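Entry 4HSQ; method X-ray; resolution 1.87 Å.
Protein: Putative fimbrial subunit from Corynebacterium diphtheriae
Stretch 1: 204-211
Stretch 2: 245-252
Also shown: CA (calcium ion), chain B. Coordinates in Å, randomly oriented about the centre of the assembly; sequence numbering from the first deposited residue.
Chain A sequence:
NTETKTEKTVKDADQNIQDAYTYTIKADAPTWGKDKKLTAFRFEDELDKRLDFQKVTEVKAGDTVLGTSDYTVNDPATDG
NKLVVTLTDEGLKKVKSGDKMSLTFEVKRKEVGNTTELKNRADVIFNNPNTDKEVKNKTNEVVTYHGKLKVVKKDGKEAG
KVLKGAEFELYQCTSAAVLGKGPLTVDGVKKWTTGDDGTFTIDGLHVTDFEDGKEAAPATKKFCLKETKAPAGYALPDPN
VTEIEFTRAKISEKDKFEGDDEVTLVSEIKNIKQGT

Stretch 1 (204-211) GLHVTDFE
Stretch 2, residues 245-252: EFTRAKIS

Residues 204-206 end a strand, 207-209 turn, and 210-211 resume as strand; against this turn packs the loop 245-247 leading into a helix that begins at R248. The nearest CA atoms across the stretches are V207 CA and T247 CA, 5.2 Å apart; 473 Å² is buried between them, both sides summed. Beyond extended L205 (phi/psi -122/152), V207 (-64/152), T208 (-87/-19; chi1 p) and D209 (-97/1) bend the chain so that T208 N donates to F246 O (2.9 Å, 163°).

D209 (chi1 62°, chi2 -49°) points toward the helix start. Its OD1 accepts from R248 N (3.0 Å), an amide free in the first turn, while D209 OD2 forms a salt bridge with R248 NE (3.0 Å, 169°). T247 (-102/157; chi1 p) caps the helix, T247 OG1 accepting from K250 N (3.2 Å).

R248 (-49/-48) leaves its backbone sideways, but m, t, m and chi4 165° return its guanidinium to D209 edge-on; F210 CD2 (chi1 -165°, chi2 -85°) lies over one guanidinium face, 3.6 Å from R248 CZ. F246 (-92/66; chi1 -154°, chi2 69°) also starts sideways, but its end comes nearer, bringing a large apolar ring to L205 (m, t): L205 CB lies 3.5 Å from F246 CE2, and L205 CD1 over one ring face. V207 CG1 (chi1 m) meets I251 CD1 (m, t) at 3.7 Å, apolar against apolar.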

# COMPACT_ATOMS: atom_id res chain seq x y z
N GLY A 204 -1.78 -7.93 4.86
CA GLY A 204 -1.19 -7.10 5.91
C GLY A 204 -1.90 -5.78 5.90
O GLY A 204 -2.79 -5.56 5.06
N LEU A 205 -1.51 -4.88 6.80
CA LEU A 205 -2.22 -3.63 6.96
C LEU A 205 -1.33 -2.44 6.76
O LEU A 205 -0.14 -2.50 7.06
CB LEU A 205 -2.83 -3.56 8.38
CG LEU A 205 -3.71 -4.74 8.82
CD1 LEU A 205 -4.09 -4.60 10.31
CD2 LEU A 205 -4.95 -4.85 7.92
N HIS A 206 -1.93 -1.33 6.31
CA HIS A 206 -1.21 -0.06 6.16
C HIS A 206 -0.86 0.47 7.54
O HIS A 206 -1.71 0.47 8.45
CB HIS A 206 -2.13 0.94 5.44
CG HIS A 206 -1.43 2.12 4.86
ND1 HIS A 206 -0.75 3.04 5.65
CD2 HIS A 206 -1.42 2.56 3.58
CE1 HIS A 206 -0.34 4.00 4.82
NE2 HIS A 206 -0.74 3.76 3.57
N VAL A 207 0.39 0.90 7.72
CA VAL A 207 0.79 1.49 9.01
C VAL A 207 0.01 2.78 9.24
O VAL A 207 -0.38 3.47 8.28
CB VAL A 207 2.31 1.75 9.13
CG1 VAL A 207 3.12 0.48 8.82
CG2 VAL A 207 2.76 2.95 8.26
N THR A 208 -0.21 3.13 10.52
CA THR A 208 -1.00 4.32 10.84
C THR A 208 -0.19 5.63 10.91
O THR A 208 -0.80 6.69 10.84
CB THR A 208 -1.68 4.12 12.20
OG1 THR A 208 -0.67 3.93 13.21
CG2 THR A 208 -2.63 2.93 12.20
N ASP A 209 1.13 5.57 11.05
CA ASP A 209 1.94 6.78 11.31
C ASP A 209 2.60 7.39 10.07
O ASP A 209 3.34 8.37 10.18
CB ASP A 209 3.03 6.44 12.37
CG ASP A 209 3.99 5.37 11.93
OD1 ASP A 209 3.53 4.31 11.44
OD2 ASP A 209 5.21 5.60 12.00
N PHE A 210 2.37 6.81 8.89
CA PHE A 210 3.00 7.29 7.67
C PHE A 210 2.08 6.92 6.54
O PHE A 210 1.70 5.75 6.42
CB PHE A 210 4.37 6.65 7.51
CG PHE A 210 5.26 7.31 6.51
CD1 PHE A 210 5.19 6.98 5.16
CD2 PHE A 210 6.24 8.22 6.92
CE1 PHE A 210 6.04 7.57 4.23
CE2 PHE A 210 7.11 8.79 5.98
CZ PHE A 210 7.01 8.45 4.65
N GLU A 211 1.69 7.91 5.75
CA GLU A 211 0.76 7.66 4.64
C GLU A 211 0.90 8.73 3.58
O GLU A 211 1.31 9.87 3.86
CB GLU A 211 -0.70 7.55 5.14
CG GLU A 211 -1.34 8.85 5.55
CD GLU A 211 -2.50 8.70 6.50
OE1 GLU A 211 -2.95 7.56 6.74
OE2 GLU A 211 -2.97 9.75 7.01
N GLU A 245 -1.87 -0.35 18.16
CA GLU A 245 -1.06 0.82 17.74
C GLU A 245 -0.15 0.31 16.63
O GLU A 245 0.94 -0.22 16.89
CB GLU A 245 -0.23 1.41 18.92
CG GLU A 245 -1.03 1.79 20.15
CD GLU A 245 -0.46 2.90 21.02
OE1 GLU A 245 -1.15 3.29 21.99
OE2 GLU A 245 0.66 3.38 20.74
N PHE A 246 -0.64 0.37 15.40
CA PHE A 246 0.03 -0.24 14.25
C PHE A 246 0.96 0.74 13.52
O PHE A 246 0.80 1.04 12.34
CB PHE A 246 -1.04 -0.83 13.33
CG PHE A 246 -0.56 -1.97 12.48
CD1 PHE A 246 -0.23 -3.20 13.05
CD2 PHE A 246 -0.41 -1.81 11.11
CE1 PHE A 246 0.21 -4.26 12.25
CE2 PHE A 246 0.05 -2.86 10.32
CZ PHE A 246 0.32 -4.08 10.89
N THR A 247 2.02 1.15 14.21
CA THR A 247 3.02 2.08 13.71
C THR A 247 4.29 1.34 13.27
O THR A 247 4.56 0.24 13.75
CB THR A 247 3.37 3.13 14.76
OG1 THR A 247 4.06 2.48 15.84
CG2 THR A 247 2.12 3.88 15.27
N ARG A 248 5.06 1.96 12.38
CA ARG A 248 6.35 1.41 11.95
C ARG A 248 7.23 0.99 13.15
O ARG A 248 7.79 -0.12 13.15
CB ARG A 248 7.11 2.46 11.13
CG ARG A 248 6.52 2.70 9.73
CD ARG A 248 7.23 3.83 9.02
NE ARG A 248 7.09 5.11 9.71
CZ ARG A 248 7.83 6.18 9.46
NH1 ARG A 248 8.76 6.14 8.51
NH2 ARG A 248 7.67 7.29 10.16
N ALA A 249 7.37 1.87 14.16
CA ALA A 249 8.20 1.62 15.34
C ALA A 249 7.68 0.44 16.16
O ALA A 249 8.49 -0.42 16.56
CB ALA A 249 8.29 2.87 16.20
N LYS A 250 6.35 0.35 16.36
CA LYS A 250 5.78 -0.78 17.12
C LYS A 250 5.95 -2.12 16.38
O LYS A 250 6.29 -3.12 16.98
CB LYS A 250 4.29 -0.57 17.45
CG LYS A 250 4.06 0.47 18.56
CD LYS A 250 4.23 -0.11 19.98
CE LYS A 250 4.02 0.93 21.06
NZ LYS A 250 2.59 1.35 21.16
N ILE A 251 5.77 -2.10 15.07
CA ILE A 251 5.89 -3.32 14.24
C ILE A 251 7.34 -3.81 14.23
O ILE A 251 7.59 -5.01 14.34
CB ILE A 251 5.40 -3.01 12.81
CG1 ILE A 251 3.90 -2.70 12.79
CG2 ILE A 251 5.78 -4.14 11.81
CD1 ILE A 251 3.41 -2.01 11.51
N SER A 252 8.28 -2.85 14.13
CA SER A 252 9.73 -3.10 14.06
C SER A 252 10.27 -3.82 15.30
O SER A 252 11.27 -4.53 15.18
CB SER A 252 10.49 -1.78 13.93
OG SER A 252 11.85 -2.12 13.82
CA CA B . 7.52 -7.00 15.44
O HOH W 1 -1.92 3.43 15.53
O HOH W 2 6.64 4.78 13.99
O HOH W 3 6.12 -5.75 17.06